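Long-range contacts in transglutaminase-like enzymes, putative cysteine protease (Cytophaga hutchinsonii, PDB 3ISR), which is a putative cysteine protease of the transglutaminase-like superfamily and probably acts on amide bonds with a cysteine nucleophile: residues 26-31 / 259-264; 30-35 / 70-75. All blocks are in the same frame, centred on the assembly; numbering follows the deposited sequence.

Contact 1. Residues 26-31 / 259-264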
loop_
_atom_site.group_PDB
_atom_site.type_symbol
_atom_site.label_atom_id
_atom_site.label_comp_id
_atom_site.label_asym_id
_atom_site.label_seq_id
_atom_site.Cartn_x
_atom_site.Cartn_y
_atom_site.Cartn_z
ATOM N N SER B 26 29.068 -9.553 -6.534
ATOM C CA SER B 26 29.430 -10.288 -5.326
ATOM C C SER B 26 29.147 -11.772 -5.596
ATOM O O SER B 26 28.578 -12.090 -6.637
ATOM C CB SER B 26 28.628 -9.759 -4.130
ATOM O OG SER B 26 27.242 -9.841 -4.383
ATOM N N PRO B 27 29.559 -12.686 -4.687
ATOM C CA PRO B 27 29.281 -14.114 -4.926
ATOM C C PRO B 27 27.776 -14.373 -5.027
ATOM O O PRO B 27 27.022 -14.030 -4.113
ATOM C CB PRO B 27 29.866 -14.802 -3.685
ATOM C CG PRO B 27 30.847 -13.813 -3.117
ATOM C CD PRO B 27 30.246 -12.474 -3.399
ATOM N N THR B 28 27.346 -14.950 -6.143
ATOM C CA THR B 28 25.925 -14.964 -6.489
ATOM C C THR B 28 25.491 -16.331 -6.992
ATOM O O THR B 28 26.201 -16.960 -7.777
ATOM C CB THR B 28 25.628 -13.890 -7.570
ATOM O OG1 THR B 28 26.018 -12.596 -7.084
ATOM C CG2 THR B 28 24.162 -13.865 -7.933
ATOM N N THR B 29 24.330 -16.780 -6.529
ATOM C CA THR B 29 23.673 -17.968 -7.067
ATOM C C THR B 29 22.486 -17.555 -7.931
ATOM O O THR B 29 21.722 -16.655 -7.555
ATOM C CB THR B 29 23.222 -18.921 -5.932
ATOM O OG1 THR B 29 24.384 -19.444 -5.292
ATOM C CG2 THR B 29 22.391 -20.097 -6.473
ATOM N N PHE B 30 22.362 -18.197 -9.094
ATOM C CA PHE B 30 21.274 -17.935 -10.037
ATOM C C PHE B 30 20.404 -19.162 -10.138
ATOM O O PHE B 30 20.902 -20.292 -10.156
ATOM C CB PHE B 30 21.835 -17.649 -11.435
ATOM C CG PHE B 30 22.639 -16.398 -11.518
ATOM C CD1 PHE B 30 22.084 -15.240 -12.048
ATOM C CD2 PHE B 30 23.955 -16.373 -11.073
ATOM C CE1 PHE B 30 22.841 -14.070 -12.138
ATOM C CE2 PHE B 30 24.708 -15.214 -11.151
ATOM C CZ PHE B 30 24.142 -14.056 -11.680
ATOM N N ILE B 31 19.101 -18.943 -10.203
ATOM C CA ILE B 31 18.192 -20.000 -10.597
ATOM C C ILE B 31 17.460 -19.450 -11.792
ATOM O O ILE B 31 16.734 -18.447 -11.681
ATOM C CB ILE B 31 17.160 -20.354 -9.516
ATOM C CG1 ILE B 31 17.863 -20.720 -8.206
ATOM C CG2 ILE B 31 16.269 -21.527 -10.003
ATOM C CD1 ILE B 31 16.879 -21.003 -7.051
ATOM N N GLY B 259 22.297 -12.780 -4.438
ATOM C CA GLY B 259 23.584 -12.083 -4.392
ATOM C C GLY B 259 23.428 -10.740 -5.077
ATOM O O GLY B 259 22.404 -10.072 -4.905
ATOM N N ASN B 260 24.431 -10.348 -5.858
ATOM C CA ASN B 260 24.426 -9.060 -6.558
ATOM C C ASN B 260 24.921 -9.172 -7.993
ATOM O O ASN B 260 26.116 -9.331 -8.230
ATOM C CB ASN B 260 25.304 -8.042 -5.822
ATOM C CG ASN B 260 24.724 -7.634 -4.491
ATOM O OD1 ASN B 260 23.737 -6.899 -4.439
ATOM N ND2 ASN B 260 25.336 -8.104 -3.399
ATOM N N ALA B 261 24.000 -9.084 -8.941
ATOM C CA ALA B 261 24.346 -9.189 -10.352
ATOM C C ALA B 261 23.259 -8.546 -11.190
ATOM O O ALA B 261 22.099 -8.480 -10.770
ATOM C CB ALA B 261 24.536 -10.646 -10.751
ATOM N N SER B 262 23.635 -8.052 -12.363
ATOM C CA SER B 262 22.670 -7.489 -13.291
ATOM C C SER B 262 22.984 -7.933 -14.718
ATOM O O SER B 262 24.148 -8.203 -15.069
ATOM C CB SER B 262 22.628 -5.960 -13.179
ATOM O OG SER B 262 23.896 -5.406 -13.471
ATOM N N SER B 263 21.938 -8.026 -15.532
ATOM C CA SER B 263 22.074 -8.496 -16.901
ATOM C C SER B 263 22.565 -7.365 -17.782
ATOM O O SER B 263 22.200 -6.208 -17.585
ATOM C CB SER B 263 20.752 -9.049 -17.431
ATOM O OG SER B 263 19.779 -8.033 -17.459
ATOM N N THR B 264 23.404 -7.704 -18.752
ATOM C CA THR B 264 24.013 -6.681 -19.585
ATOM C C THR B 264 23.662 -6.857 -21.052
ATOM O O THR B 264 23.835 -5.924 -21.833
ATOM C CB THR B 264 25.553 -6.620 -19.405
ATOM O OG1 THR B 264 26.117 -7.912 -19.654
ATOM C CG2 THR B 264 25.930 -6.164 -17.986
#
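S26 meets N260 through its hydroxyl: ND2 of N260 donates to OG of S26 at 2.8 Å, and OG lies nearly in the plane of the amide. Small and polar, serine brings its oxygen close to the backbone here, with OG between N and the carbonyl carbon (chi1 57°). Its N also makes a weak hydrogen bond to O of N260. P27 follows, its ring turned from the partner while its O approaches CA of G259. That glycine has backbone angles strained for any other residue, and a CB there would collide with OG1 of T28 and with O of P27. T28 then uses one hydroxyl twice: OG1 donates to O of S26 at 2.6 Å, from well above that carbonyl plane, and accepts from N of N260 at 3.0 Å. A valine in its place would probably leave N of N260 without this acceptor and O of S26 without this donor, and the 259-260 corner freer to shift against the start of strand 28-32. Two residues on, F30 brings CZ to within 3.6 Å of CB of A261, a small methyl that can come close to the ring, which also meets Y22 and F80 of the facing sheet. Polar bonds thus fix the 259-260 corner, where the chain leaves strand 255-258 for strand 261-272 of the other sheet, while the apolar F30–A261 pair begins the interior between the sheets.

Contact 2. Residues 30-35 / 70-75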
loop_
_atom_site.group_PDB
_atom_site.type_symbol
_atom_site.label_atom_id
_atom_site.label_comp_id
_atom_site.label_asym_id
_atom_site.label_seq_id
_atom_site.Cartn_x
_atom_site.Cartn_y
_atom_site.Cartn_z
ATOM N N PHE B 30 22.362 -18.197 -9.094
ATOM C CA PHE B 30 21.274 -17.935 -10.037
ATOM C C PHE B 30 20.404 -19.162 -10.138
ATOM O O PHE B 30 20.902 -20.292 -10.156
ATOM C CB PHE B 30 21.835 -17.649 -11.435
ATOM C CG PHE B 30 22.639 -16.398 -11.518
ATOM C CD1 PHE B 30 22.084 -15.240 -12.048
ATOM C CD2 PHE B 30 23.955 -16.373 -11.073
ATOM C CE1 PHE B 30 22.841 -14.070 -12.138
ATOM C CE2 PHE B 30 24.708 -15.214 -11.151
ATOM C CZ PHE B 30 24.142 -14.056 -11.680
ATOM N N ILE B 31 19.101 -18.943 -10.203
ATOM C CA ILE B 31 18.192 -20.000 -10.597
ATOM C C ILE B 31 17.460 -19.450 -11.792
ATOM O O ILE B 31 16.734 -18.447 -11.681
ATOM C CB ILE B 31 17.160 -20.354 -9.516
ATOM C CG1 ILE B 31 17.863 -20.720 -8.206
ATOM C CG2 ILE B 31 16.269 -21.527 -10.003
ATOM C CD1 ILE B 31 16.879 -21.003 -7.051
ATOM N N PHE B 32 17.661 -20.106 -12.929
ATOM C CA PHE B 32 17.088 -19.653 -14.174
ATOM C C PHE B 32 15.901 -20.507 -14.596
ATOM O O PHE B 32 15.813 -21.681 -14.247
ATOM C CB PHE B 32 18.138 -19.714 -15.289
ATOM C CG PHE B 32 19.248 -18.723 -15.139
ATOM C CD1 PHE B 32 19.002 -17.364 -15.249
ATOM C CD2 PHE B 32 20.553 -19.158 -14.929
ATOM C CE1 PHE B 32 20.035 -16.444 -15.134
ATOM C CE2 PHE B 32 21.594 -18.247 -14.817
ATOM C CZ PHE B 32 21.332 -16.887 -14.916
ATOM N N ASN B 33 15.005 -19.912 -15.377
ATOM C CA ASN B 33 13.922 -20.673 -15.971
ATOM C C ASN B 33 13.778 -20.321 -17.434
ATOM O O ASN B 33 12.986 -19.425 -17.780
ATOM C CB ASN B 33 12.614 -20.410 -15.231
ATOM C CG ASN B 33 11.514 -21.337 -15.666
ATOM O OD1 ASN B 33 11.758 -22.487 -16.094
ATOM N ND2 ASN B 33 10.291 -20.854 -15.566
ATOM N N VAL B 34 14.565 -21.004 -18.281
ATOM C CA VAL B 34 14.611 -20.716 -19.718
ATOM C C VAL B 34 14.286 -21.907 -20.631
ATOM O O VAL B 34 13.924 -21.706 -21.793
ATOM C CB VAL B 34 15.975 -20.050 -20.162
ATOM C CG1 VAL B 34 16.253 -18.781 -19.349
ATOM C CG2 VAL B 34 17.135 -21.031 -20.043
ATOM N N HIS B 35 14.430 -23.132 -20.116
ATOM C CA HIS B 35 14.115 -24.357 -20.858
ATOM C C HIS B 35 12.637 -24.493 -21.217
ATOM O O HIS B 35 11.755 -24.175 -20.398
ATOM C CB HIS B 35 14.474 -25.565 -20.010
ATOM C CG HIS B 35 15.939 -25.841 -19.951
ATOM N ND1 HIS B 35 16.804 -25.075 -19.199
ATOM C CD2 HIS B 35 16.693 -26.785 -20.560
ATOM C CE1 HIS B 35 18.034 -25.540 -19.351
ATOM N NE2 HIS B 35 17.992 -26.576 -20.172
ATOM N N VAL B 70 17.295 -24.264 -13.748
ATOM C CA VAL B 70 18.721 -24.591 -13.751
ATOM C C VAL B 70 19.439 -23.627 -12.835
ATOM O O VAL B 70 19.135 -22.432 -12.822
ATOM C CB VAL B 70 19.378 -24.564 -15.177
ATOM C CG1 VAL B 70 18.832 -25.695 -16.058
ATOM C CG2 VAL B 70 19.175 -23.225 -15.839
ATOM N N ARG B 71 20.391 -24.134 -12.069
ATOM C CA ARG B 71 21.094 -23.268 -11.142
ATOM C C ARG B 71 22.601 -23.407 -11.217
ATOM O O ARG B 71 23.130 -24.489 -11.499
ATOM C CB ARG B 71 20.603 -23.468 -9.706
ATOM C CG ARG B 71 20.660 -24.886 -9.230
ATOM C CD ARG B 71 20.264 -24.999 -7.747
ATOM N NE ARG B 71 20.040 -26.398 -7.418
ATOM C CZ ARG B 71 19.494 -26.831 -6.288
ATOM N NH1 ARG B 71 19.335 -28.131 -6.097
ATOM N NH2 ARG B 71 19.114 -25.965 -5.348
ATOM N N LEU B 72 23.269 -22.289 -10.954
ATOM C CA LEU B 72 24.719 -22.200 -10.970
ATOM C C LEU B 72 25.136 -21.109 -10.013
ATOM O O LEU B 72 24.321 -20.246 -9.657
ATOM C CB LEU B 72 25.226 -21.864 -12.384
ATOM C CG LEU B 72 24.784 -20.574 -13.084
ATOM C CD1 LEU B 72 25.514 -19.351 -12.539
ATOM C CD2 LEU B 72 25.080 -20.721 -14.585
ATOM N N LYS B 73 26.395 -21.143 -9.590
ATOM C CA LYS B 73 26.941 -20.059 -8.788
ATOM C C LYS B 73 28.082 -19.376 -9.544
ATOM O O LYS B 73 28.789 -20.019 -10.322
ATOM C CB LYS B 73 27.367 -20.545 -7.391
ATOM C CG LYS B 73 28.421 -21.651 -7.364
ATOM C CD LYS B 73 28.686 -22.145 -5.934
ATOM C CE LYS B 73 30.133 -22.641 -5.809
ATOM N NZ LYS B 73 30.364 -23.549 -4.640
ATOM N N ALA B 74 28.225 -18.074 -9.322
ATOM C CA ALA B 74 29.211 -17.269 -10.021
ATOM C C ALA B 74 30.030 -16.453 -9.019
ATOM O O ALA B 74 29.491 -15.935 -8.050
ATOM C CB ALA B 74 28.524 -16.348 -11.018
ATOM N N THR B 75 31.329 -16.345 -9.258
ATOM C CA THR B 75 32.209 -15.619 -8.335
ATOM C C THR B 75 32.183 -14.094 -8.566
ATOM O O THR B 75 31.844 -13.620 -9.658
ATOM C CB THR B 75 33.651 -16.214 -8.312
ATOM O OG1 THR B 75 34.612 -15.166 -8.131
ATOM C CG2 THR B 75 33.963 -16.932 -9.599
#
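This is an antiparallel β-strand pairing, buried in the four-stranded sheet of a β-sandwich-like domain, with strand 28-32 lying between 69-74 and 255-258. The short segments 30-32 and 70-74 run at 159° to each other. F30 with L72 and F32 with V70 are hydrogen-bonded pairs, and N of F30 donates to O of L72 at 2.9 Å in an almost straight bond. Between them I31 and R71 form the non-hydrogen-bonded pair, side by side on the opposite face. The guanidinium of R71 suits this buried site because its separate N-H groups have partners: E58 by a salt bridge and, from NH2, O of L109 of the second subunit, with F60 in a cation-pi contact. F30, F32, V70 and L72 point to the other face, where F30 and F32 pack on strand 78-96 while V70 and L72 meet I57. CD2 of F30 lies 3.7 Å from CD1 of L72, and A74 places its CB at the rim of the F30 ring near CE2. CB of F32 packs on CG2 of V70. Farther along, the side chain of H35 crosses that of V70 at about a right angle, bringing its CE1 to 3.4 Å from CG1 of V70.

How the contacts relate
Both contacts start from strand 28-32 and share F30, with centres about 9 Å apart, but they hold it differently. Contact 2 is wholly buried and joins neighbours within one sheet, so regular backbone bonds and apolar packing carry it. Contact 1, at the start of the strand and partly open to solvent, joins it to a chain crossing into the facing sheet, and relies on hydroxyl and amide groups instead. The two meet where O of T28 lies 2.8 Å from N of A74, probably a hydrogen bond that prolongs the pairing of contact 2 toward contact 1. Both also reach the second subunit: T29 packs on V107 and I31 on V106 of that chain.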